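Local coordinates for beta-agarase B (Zobellia galactanivorans, PDB 4ATF), which cleaves the beta-1,4 linkages of agarose at random and with retention of anomeric configuration, giving mainly the tetramer, at residues Ser158-Lys163 and Thr265-Pro270; Thr261-Trp266 and Thr278-Asp283; Thr235-Pro240 and Ile245-Gly250. The protein carries 1 engineered substitution. All blocks are in the same frame, centred on the assembly; numbering follows the deposited sequence.

Interaction 1. Residues Ser158-Lys163 and Thr265-Pro270; sequences SYFSKK and TWRSSP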
loop_
_atom_site.group_PDB
_atom_site.type_symbol
_atom_site.label_atom_id
_atom_site.label_comp_id
_atom_site.label_asym_id
_atom_site.label_seq_id
_atom_site.Cartn_x
_atom_site.Cartn_y
_atom_site.Cartn_z
ATOM N N SER A 158 3.685 8.166 -18.497
ATOM C CA SER A 158 2.512 7.332 -18.689
ATOM C C SER A 158 2.918 5.835 -18.576
ATOM O O SER A 158 2.073 4.939 -18.351
ATOM C CB SER A 158 1.779 7.723 -20.016
ATOM O OG SER A 158 2.577 7.281 -21.094
ATOM N N TYR A 159 4.220 5.543 -18.668
ATOM C CA TYR A 159 4.658 4.163 -18.352
ATOM C C TYR A 159 4.189 3.717 -16.965
ATOM O O TYR A 159 3.757 2.548 -16.768
ATOM C CB TYR A 159 6.170 4.058 -18.415
ATOM C CG TYR A 159 6.648 2.644 -18.128
ATOM C CD1 TYR A 159 6.739 1.690 -19.184
ATOM C CD2 TYR A 159 7.003 2.248 -16.831
ATOM C CE1 TYR A 159 7.205 0.369 -18.949
ATOM C CE2 TYR A 159 7.452 0.925 -16.580
ATOM C CZ TYR A 159 7.569 -0.011 -17.672
ATOM O OH TYR A 159 8.008 -1.324 -17.453
ATOM N N PHE A 160 4.309 4.634 -16.009
ATOM C CA PHE A 160 3.785 4.437 -14.659
ATOM C C PHE A 160 2.329 4.847 -14.399
ATOM O O PHE A 160 1.630 4.179 -13.572
ATOM C CB PHE A 160 4.707 5.181 -13.687
ATOM C CG PHE A 160 6.058 4.527 -13.572
ATOM C CD1 PHE A 160 6.188 3.298 -12.892
ATOM C CD2 PHE A 160 7.187 5.069 -14.217
ATOM C CE1 PHE A 160 7.482 2.665 -12.780
ATOM C CE2 PHE A 160 8.477 4.414 -14.126
ATOM C CZ PHE A 160 8.612 3.228 -13.390
ATOM N N SER A 161 1.864 5.921 -15.040
ATOM C CA SER A 161 0.507 6.479 -14.707
ATOM C C SER A 161 -0.594 5.440 -15.054
ATOM O O SER A 161 -1.706 5.500 -14.519
ATOM C CB SER A 161 0.227 7.766 -15.474
ATOM O OG SER A 161 -0.112 7.445 -16.787
ATOM N N LYS A 162 -0.260 4.487 -15.951
ATOM C CA LYS A 162 -1.229 3.466 -16.389
ATOM C C LYS A 162 -1.022 2.132 -15.661
ATOM O O LYS A 162 -1.641 1.152 -16.003
ATOM C CB LYS A 162 -1.208 3.305 -17.895
ATOM C CG LYS A 162 -1.680 4.630 -18.636
ATOM C CD LYS A 162 -1.562 4.482 -20.160
ATOM C CE LYS A 162 -2.220 5.687 -20.784
ATOM N NZ LYS A 162 -1.888 5.828 -22.202
ATOM N N LYS A 163 -0.143 2.064 -14.667
ATOM C CA LYS A 163 0.196 0.739 -13.984
ATOM C C LYS A 163 -0.088 0.782 -12.494
ATOM O O LYS A 163 0.127 1.809 -11.843
ATOM C CB LYS A 163 1.689 0.341 -14.147
ATOM C CG LYS A 163 2.109 -0.029 -15.609
ATOM C CD LYS A 163 3.570 -0.473 -15.644
ATOM C CE LYS A 163 3.967 -0.922 -17.051
ATOM N NZ LYS A 163 3.640 0.087 -18.132
ATOM N N THR A 265 14.043 5.113 -2.890
ATOM C CA THR A 265 15.423 5.277 -3.395
ATOM C C THR A 265 15.613 4.853 -4.874
ATOM O O THR A 265 16.314 5.508 -5.655
ATOM C CB THR A 265 16.468 4.533 -2.512
ATOM O OG1 THR A 265 16.299 4.973 -1.167
ATOM C CG2 THR A 265 17.931 4.902 -2.964
ATOM N N TRP A 266 14.968 3.781 -5.296
ATOM C CA TRP A 266 15.188 3.346 -6.693
ATOM C C TRP A 266 14.660 4.389 -7.726
ATOM O O TRP A 266 15.032 4.320 -8.918
ATOM C CB TRP A 266 14.559 1.957 -6.946
ATOM C CG TRP A 266 13.032 1.875 -6.973
ATOM C CD1 TRP A 266 12.199 1.799 -5.903
ATOM C CD2 TRP A 266 12.177 1.869 -8.138
ATOM N NE1 TRP A 266 10.846 1.757 -6.317
ATOM C CE2 TRP A 266 10.817 1.769 -7.679
ATOM C CE3 TRP A 266 12.419 1.911 -9.513
ATOM C CZ2 TRP A 266 9.735 1.708 -8.531
ATOM C CZ3 TRP A 266 11.309 1.859 -10.393
ATOM C CH2 TRP A 266 9.978 1.762 -9.891
ATOM N N ARG A 267 13.808 5.323 -7.238
ATOM C CA ARG A 267 13.167 6.386 -8.060
ATOM C C ARG A 267 13.949 7.680 -7.910
ATOM O O ARG A 267 14.289 8.279 -8.920
ATOM C CB ARG A 267 11.677 6.661 -7.664
ATOM C CG ARG A 267 10.602 5.527 -7.736
ATOM C CD ARG A 267 9.162 6.245 -7.722
ATOM N NE ARG A 267 8.942 5.970 -9.025
ATOM C CZ ARG A 267 8.315 6.540 -10.007
ATOM N NH1 ARG A 267 8.470 5.752 -11.038
ATOM N NH2 ARG A 267 7.556 7.669 -10.049
ATOM N N SER A 268 14.213 8.137 -6.679
ATOM C CA SER A 268 14.999 9.421 -6.480
ATOM C C SER A 268 16.514 9.322 -6.620
ATOM O O SER A 268 17.183 10.327 -6.906
ATOM C CB SER A 268 14.638 10.089 -5.134
ATOM O OG SER A 268 14.915 9.214 -4.039
ATOM N N SER A 269 17.077 8.132 -6.415
ATOM C CA SER A 269 18.536 7.924 -6.631
ATOM C C SER A 269 18.712 6.656 -7.442
ATOM O O SER A 269 19.219 5.680 -6.889
ATOM C CB SER A 269 19.267 7.661 -5.307
ATOM O OG SER A 269 19.261 8.826 -4.530
ATOM N N PRO A 270 18.281 6.642 -8.700
ATOM C CA PRO A 270 18.337 5.410 -9.477
ATOM C C PRO A 270 19.752 4.853 -9.643
ATOM O O PRO A 270 20.724 5.623 -9.733
ATOM C CB PRO A 270 17.806 5.846 -10.825
ATOM C CG PRO A 270 18.200 7.277 -10.889
ATOM C CD PRO A 270 17.895 7.780 -9.540
#

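Interaction 2. Residues Thr261-Trp266 and Thr278-Asp283; sequences TEDQTW and TYTPTD. With GAL (beta-D-galactopyranose), chain E.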
loop_
_atom_site.group_PDB
_atom_site.type_symbol
_atom_site.label_atom_id
_atom_site.label_comp_id
_atom_site.label_asym_id
_atom_site.label_seq_id
_atom_site.Cartn_x
_atom_site.Cartn_y
_atom_site.Cartn_z
ATOM N N THR A 261 2.163 7.795 1.633
ATOM C CA THR A 261 2.868 8.069 0.371
ATOM C C THR A 261 4.339 7.937 0.685
ATOM O O THR A 261 4.714 8.033 1.886
ATOM C CB THR A 261 2.500 9.445 -0.286
ATOM O OG1 THR A 261 2.957 10.529 0.544
ATOM C CG2 THR A 261 0.947 9.558 -0.442
ATOM N N GLU A 262 5.177 7.761 -0.359
ATOM C CA GLU A 262 6.639 7.497 -0.165
ATOM C C GLU A 262 7.416 8.007 -1.353
ATOM O O GLU A 262 6.979 7.848 -2.507
ATOM C CB GLU A 262 7.022 5.978 -0.052
ATOM C CG GLU A 262 6.590 5.294 1.200
ATOM C CD GLU A 262 6.929 3.760 1.245
ATOM O OE1 GLU A 262 7.567 3.227 0.326
ATOM O OE2 GLU A 262 6.462 3.059 2.169
ATOM N N ASP A 263 8.590 8.571 -1.093
ATOM C CA ASP A 263 9.590 8.663 -2.140
ATOM C C ASP A 263 10.520 7.434 -1.965
ATOM O O ASP A 263 11.087 7.263 -0.895
ATOM C CB ASP A 263 10.422 9.952 -1.968
ATOM C CG ASP A 263 11.574 10.009 -2.939
ATOM O OD1 ASP A 263 12.695 9.521 -2.570
ATOM O OD2 ASP A 263 11.369 10.591 -4.047
ATOM N N GLN A 264 10.710 6.608 -2.992
ATOM C CA GLN A 264 11.591 5.459 -2.840
ATOM C C GLN A 264 12.994 5.699 -3.500
ATOM O O GLN A 264 13.107 6.397 -4.506
ATOM C CB GLN A 264 10.875 4.258 -3.437
ATOM C CG GLN A 264 9.719 3.934 -2.539
ATOM C CD GLN A 264 8.559 3.250 -3.189
ATOM O OE1 GLN A 264 7.524 2.930 -2.520
ATOM N NE2 GLN A 264 8.691 2.951 -4.450
ATOM N N THR A 265 14.043 5.113 -2.890
ATOM C CA THR A 265 15.423 5.277 -3.395
ATOM C C THR A 265 15.613 4.853 -4.874
ATOM O O THR A 265 16.314 5.508 -5.655
ATOM C CB THR A 265 16.468 4.533 -2.512
ATOM O OG1 THR A 265 16.299 4.973 -1.167
ATOM C CG2 THR A 265 17.931 4.902 -2.964
ATOM N N TRP A 266 14.968 3.781 -5.296
ATOM C CA TRP A 266 15.188 3.346 -6.693
ATOM C C TRP A 266 14.660 4.389 -7.726
ATOM O O TRP A 266 15.032 4.320 -8.918
ATOM C CB TRP A 266 14.559 1.957 -6.946
ATOM C CG TRP A 266 13.032 1.875 -6.973
ATOM C CD1 TRP A 266 12.199 1.799 -5.903
ATOM C CD2 TRP A 266 12.177 1.869 -8.138
ATOM N NE1 TRP A 266 10.846 1.757 -6.317
ATOM C CE2 TRP A 266 10.817 1.769 -7.679
ATOM C CE3 TRP A 266 12.419 1.911 -9.513
ATOM C CZ2 TRP A 266 9.735 1.708 -8.531
ATOM C CZ3 TRP A 266 11.309 1.859 -10.393
ATOM C CH2 TRP A 266 9.978 1.762 -9.891
ATOM N N THR A 278 15.352 9.401 -13.135
ATOM C CA THR A 278 15.161 9.973 -11.780
ATOM C C THR A 278 13.773 10.579 -11.658
ATOM O O THR A 278 13.449 11.559 -12.348
ATOM C CB THR A 278 16.234 11.040 -11.468
ATOM O OG1 THR A 278 17.502 10.404 -11.541
ATOM C CG2 THR A 278 16.057 11.593 -10.070
ATOM N N TYR A 279 12.944 9.940 -10.858
ATOM C CA TYR A 279 11.483 10.316 -10.764
ATOM C C TYR A 279 11.141 10.724 -9.332
ATOM O O TYR A 279 10.810 9.874 -8.475
ATOM C CB TYR A 279 10.584 9.145 -11.152
ATOM C CG TYR A 279 10.871 8.559 -12.532
ATOM C CD1 TYR A 279 10.482 9.260 -13.698
ATOM C CD2 TYR A 279 11.467 7.286 -12.683
ATOM C CE1 TYR A 279 10.704 8.738 -14.975
ATOM C CE2 TYR A 279 11.695 6.733 -13.977
ATOM C CZ TYR A 279 11.297 7.482 -15.114
ATOM O OH TYR A 279 11.482 7.025 -16.427
ATOM N N THR A 280 11.172 12.024 -9.089
ATOM C CA THR A 280 10.866 12.526 -7.743
ATOM C C THR A 280 10.389 14.007 -7.925
ATOM O O THR A 280 10.807 14.666 -8.889
ATOM C CB THR A 280 12.154 12.433 -6.832
ATOM O OG1 THR A 280 11.838 12.762 -5.467
ATOM C CG2 THR A 280 13.297 13.351 -7.399
ATOM N N PRO A 281 9.480 14.499 -7.042
ATOM C CA PRO A 281 8.906 15.837 -7.301
ATOM C C PRO A 281 9.958 16.946 -7.252
ATOM O O PRO A 281 10.870 16.920 -6.412
ATOM C CB PRO A 281 7.909 16.029 -6.147
ATOM C CG PRO A 281 7.585 14.649 -5.658
ATOM C CD PRO A 281 8.868 13.842 -5.869
ATOM N N THR A 282 9.878 17.877 -8.175
ATOM C CA THR A 282 10.688 19.107 -8.088
ATOM C C THR A 282 9.915 20.099 -7.185
ATOM O O THR A 282 8.730 19.856 -6.866
ATOM C CB THR A 282 10.836 19.766 -9.494
ATOM O OG1 THR A 282 9.526 20.093 -9.960
ATOM C CG2 THR A 282 11.519 18.781 -10.527
ATOM N N ASP A 283 10.562 21.210 -6.802
ATOM C CA ASP A 283 9.900 22.254 -6.012
ATOM C C ASP A 283 8.745 22.844 -6.794
ATOM O O ASP A 283 7.697 23.047 -6.220
ATOM C CB ASP A 283 10.886 23.333 -5.529
ATOM C CG ASP A 283 11.697 22.854 -4.373
ATOM O OD1 ASP A 283 11.295 21.899 -3.654
ATOM O OD2 ASP A 283 12.751 23.429 -4.140
HETATM C C1 GAL E . 6.500 -2.207 -0.578
HETATM C C2 GAL E . 7.833 -2.112 0.150
HETATM C C3 GAL E . 7.803 -1.455 1.534
HETATM C C4 GAL E . 7.151 -0.072 1.341
HETATM C C5 GAL E . 5.800 -0.244 0.585
HETATM C C6 GAL E . 5.003 1.065 0.437
HETATM O O2 GAL E . 8.214 -3.444 0.338
HETATM O O3 GAL E . 9.186 -1.359 1.917
HETATM O O4 GAL E . 8.020 0.696 0.551
HETATM O O5 GAL E . 5.887 -0.932 -0.670
HETATM O O6 GAL E . 3.785 0.672 -0.199
HETATM O O HOH W 1 9.604 9.678 -5.892
#

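Interaction 3. Residues Thr235-Pro240 and Ile245-Gly250; sequences TNTTDP and IDTRTG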
loop_
_atom_site.group_PDB
_atom_site.type_symbol
_atom_site.label_atom_id
_atom_site.label_comp_id
_atom_site.label_asym_id
_atom_site.label_seq_id
_atom_site.Cartn_x
_atom_site.Cartn_y
_atom_site.Cartn_z
ATOM N N THR A 235 10.858 -17.605 4.571
ATOM C CA THR A 235 9.956 -17.844 5.695
ATOM C C THR A 235 10.214 -19.118 6.498
ATOM O O THR A 235 9.367 -19.490 7.326
ATOM C CB THR A 235 8.442 -17.745 5.278
ATOM O OG1 THR A 235 8.038 -18.882 4.489
ATOM C CG2 THR A 235 8.136 -16.374 4.550
ATOM N N ASN A 236 11.345 -19.804 6.266
ATOM C CA ASN A 236 11.673 -20.992 7.084
ATOM C C ASN A 236 11.662 -20.535 8.585
ATOM O O ASN A 236 12.229 -19.431 8.909
ATOM C CB ASN A 236 13.112 -21.499 6.817
ATOM C CG ASN A 236 13.196 -22.526 5.698
ATOM O OD1 ASN A 236 12.186 -23.047 5.244
ATOM N ND2 ASN A 236 14.417 -22.886 5.315
ATOM N N THR A 237 11.109 -21.345 9.485
ATOM C CA THR A 237 11.239 -21.041 10.911
ATOM C C THR A 237 12.702 -21.351 11.398
ATOM O O THR A 237 13.197 -20.711 12.307
ATOM C CB THR A 237 10.203 -21.816 11.773
ATOM O OG1 THR A 237 10.390 -23.199 11.567
ATOM C CG2 THR A 237 8.744 -21.547 11.374
ATOM N N THR A 238 13.354 -22.349 10.823
ATOM C CA THR A 238 14.761 -22.639 11.150
ATOM C C THR A 238 15.581 -22.338 9.859
ATOM O O THR A 238 15.291 -22.870 8.761
ATOM C CB THR A 238 14.998 -24.105 11.632
ATOM O OG1 THR A 238 14.795 -24.995 10.544
ATOM C CG2 THR A 238 14.062 -24.519 12.730
ATOM N N ASP A 239 16.564 -21.447 9.987
ATOM C CA ASP A 239 17.520 -21.186 8.882
ATOM C C ASP A 239 16.879 -20.568 7.610
ATOM O O ASP A 239 16.863 -21.194 6.535
ATOM C CB ASP A 239 18.263 -22.483 8.532
ATOM C CG ASP A 239 19.648 -22.246 7.868
ATOM O OD1 ASP A 239 20.099 -21.071 7.658
ATOM O OD2 ASP A 239 20.274 -23.286 7.555
ATOM N N PRO A 240 16.361 -19.327 7.734
ATOM C CA PRO A 240 15.757 -18.614 6.606
ATOM C C PRO A 240 16.738 -18.557 5.432
ATOM O O PRO A 240 17.943 -18.287 5.649
ATOM C CB PRO A 240 15.479 -17.211 7.175
ATOM C CG PRO A 240 15.404 -17.393 8.650
ATOM C CD PRO A 240 16.368 -18.511 8.966
ATOM N N ILE A 245 16.106 -27.161 3.313
ATOM C CA ILE A 245 15.219 -27.565 4.396
ATOM C C ILE A 245 13.945 -26.740 4.316
ATOM O O ILE A 245 14.009 -25.556 3.960
ATOM C CB ILE A 245 15.926 -27.534 5.809
ATOM C CG1 ILE A 245 16.707 -26.217 6.038
ATOM C CG2 ILE A 245 16.857 -28.820 6.031
ATOM C CD1 ILE A 245 17.682 -26.311 7.213
ATOM N N ASP A 246 12.789 -27.382 4.573
ATOM C CA ASP A 246 11.521 -26.695 4.381
ATOM C C ASP A 246 10.726 -26.636 5.677
ATOM O O ASP A 246 10.057 -27.612 6.064
ATOM C CB ASP A 246 10.691 -27.357 3.261
ATOM C CG ASP A 246 9.514 -26.486 2.780
ATOM O OD1 ASP A 246 9.229 -25.405 3.366
ATOM O OD2 ASP A 246 8.860 -26.877 1.775
ATOM N N THR A 247 10.778 -25.485 6.330
ATOM C CA THR A 247 9.895 -25.192 7.477
ATOM C C THR A 247 9.221 -23.850 7.148
ATOM O O THR A 247 8.951 -23.041 8.072
ATOM C CB THR A 247 10.734 -25.088 8.805
ATOM O OG1 THR A 247 11.872 -24.252 8.532
ATOM C CG2 THR A 247 11.182 -26.512 9.327
ATOM N N ARG A 248 8.961 -23.595 5.844
ATOM C CA ARG A 248 8.370 -22.309 5.436
ATOM C C ARG A 248 7.015 -22.052 6.071
ATOM O O ARG A 248 6.151 -22.973 6.111
ATOM C CB ARG A 248 8.188 -22.252 3.914
ATOM C CG ARG A 248 9.518 -22.062 3.165
ATOM C CD ARG A 248 9.283 -22.002 1.671
ATOM N NE ARG A 248 9.074 -23.347 1.166
ATOM C CZ ARG A 248 9.015 -23.665 -0.127
ATOM N NH1 ARG A 248 9.152 -22.716 -1.070
ATOM N NH2 ARG A 248 8.821 -24.947 -0.477
ATOM N N THR A 249 6.791 -20.839 6.566
ATOM C CA THR A 249 5.479 -20.504 7.145
ATOM C C THR A 249 4.480 -19.930 6.084
ATOM O O THR A 249 3.241 -19.932 6.253
ATOM C CB THR A 249 5.616 -19.436 8.279
ATOM O OG1 THR A 249 6.093 -18.201 7.697
ATOM C CG2 THR A 249 6.583 -19.927 9.371
ATOM N N GLY A 250 5.019 -19.368 5.022
ATOM C CA GLY A 250 4.184 -18.580 4.080
ATOM C C GLY A 250 3.817 -17.238 4.720
ATOM O O GLY A 250 4.429 -16.834 5.749
HETATM O O HOH W 2 14.054 -25.410 7.696
#

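Interaction 1. Residues Ser158-Lys163 and Thr265-Pro270
Arg267 NH1 is the polar atom at the centre of this contact. It lies over the middle of the Phe160 ring, 3.4 Å from Phe160 CE2. The contact joins two short helices, 158-161 and 265-268, beside the glycan-binding cleft of the GH16 beta-jelly-roll. It is a cation-pi pair: Arg267 CZ stands 4.5 Å from the Phe160 ring centroid. The guanidinium plane is turned 77° from the ring and points an edge at the face. The arginine chain bends at chi3 (108°), which helps bring NH1 over the ring, and Arg267 NH2 donates to Thr123 O. The other face of Phe160 is covered by Tyr159, whose CD2 lies over the centre. Trp266 CH2 comes up to Phe160 CE1 at 3.9 Å, while Arg267 CG packs over a face of the same indole. Phe160, Tyr159 and Trp266 all line the glycan pocket. Replacing Phe160 with an alanine would probably leave Arg267 NH1 without its pi partner and open a gap beside Trp266 CH2. Lys163 NZ in turn lies over a face of the Tyr159 ring, forms a salt bridge with Glu189 and donates to Tyr159 O at 2.8 Å, in the carbonyl plane on a lone pair.

Interaction 2. Residues Thr261-Trp266 and Thr278-Asp283
Tyr279, Thr280 and Pro281 bring the loop 278-283 up to Asp263, which follows the end of strand 255-262. Tyr279 is the first residue to take part, linked through solvent. Water 1 sits 2.9 Å from Tyr279 O and 2.7 Å from Asp263 OD2 and can donate to each. Other acceptors are also near this water, so its protons may be shared out differently. The amide of Tyr279 bonds to Arg267 O, which ties the loop to helix 265-268.

Thr280 makes the direct bond. Its OG1 donates to Asp263 OD2 at 2.6 Å. The hydroxyl arrives on the syn side of the carboxylate, 33° out of its plane. With chi1 at -173°, the Thr280 hydroxyl lies opposite the backbone N and reaches across to the aspartate. Pro281 follows, with CD only in loose contact, 4.5 Å from Asp263 OD2.

Asp263 OD1 has its own donors, Leu68 N and Ser268 OG. Its neighbour Glu262 sends its side chain the other way along the extended backbone, and Glu262 OE1 accepts from galactose O4 at 2.6 Å. One carboxylate thus binds substrate while the next one pins the loop. With donors on both oxygens, the buried Asp263 is probably kept ionised, its charge stabilised by N-H and O-H dipoles.

Interaction 3. Residues Thr235-Pro240 and Ile245-Gly250
Asn236 faces Arg248 across an isolated antiparallel beta bridge, a non-hydrogen-bonded pair with the CA atoms of Asn236 and Arg248 3.9 Å apart. The bridge closes a hairpin-like turn in the long loop between helix 226-229 and strand 255-262. The backbone bonds beside it run from Thr249 N to Thr235 O and from Thr237 N to Thr247 O.

The side chain of Asn236 fills the turn. Its CB packs against Thr247 OG1 at 3.5 Å. With chi1 at -90°, CG stands opposite the carbonyl carbon and comes near both Thr247 OG1 and Ile245 O. At the tip, OD1 accepts from Thr247 N at 3.0 Å, with the donor 53° out of the amide plane. On the other branch, Asn236 ND2 donates to Ile245 O at 3.0 Å. It also donates to Asp239 O at 3.2 Å, close to the amide plane and nearly straight (173°). These bonds fix the rotation of the amide and hold both arms of the turn.

Thr235 grips the far end. Its OG1 accepts from Gly250 N at 3.1 Å and also bonds to Asp230. Between the arms, Thr237 CG2 meets Thr249 CG2 at 3.4 Å, a tight methyl contact. Nearer the turn, water 2 joins the hydroxyls of Thr238 and Thr247.

The second arm is stiffened from within. Asp246 OD1 accepts from Arg248 N in an Asx turn. The guanidinium of Arg248 also meets this carboxylate side-on and bonds to Asp230 O through NH1. In the salt bridge, Arg248 NE reaches Asp246 OD1, and Arg248 NH2 reaches Asp246 OD2 at 3.0 Å.

Overall arrangement
Interactions 1 and 2 are neighbours, with centres 8 Å apart. They share Thr265 and Trp266 and touch through helix 265-268. Phe160, Trp266 and Glu262 face the glycan, while Asp263 and Thr280 sit behind them. Interaction 3 lies well away, its centre about 33 Å from that of interaction 1 and 35 Å from that of interaction 2. Along the chain it is nested inside the span closed by interaction 1 and is complete before interaction 2 begins. Strand 255-262 runs from the loop of interaction 3 to Glu262 in interaction 2. All three lie within the GH16 catalytic domain. Two contacts thus hold segments beside the glycan, and the third orders a loop away from it.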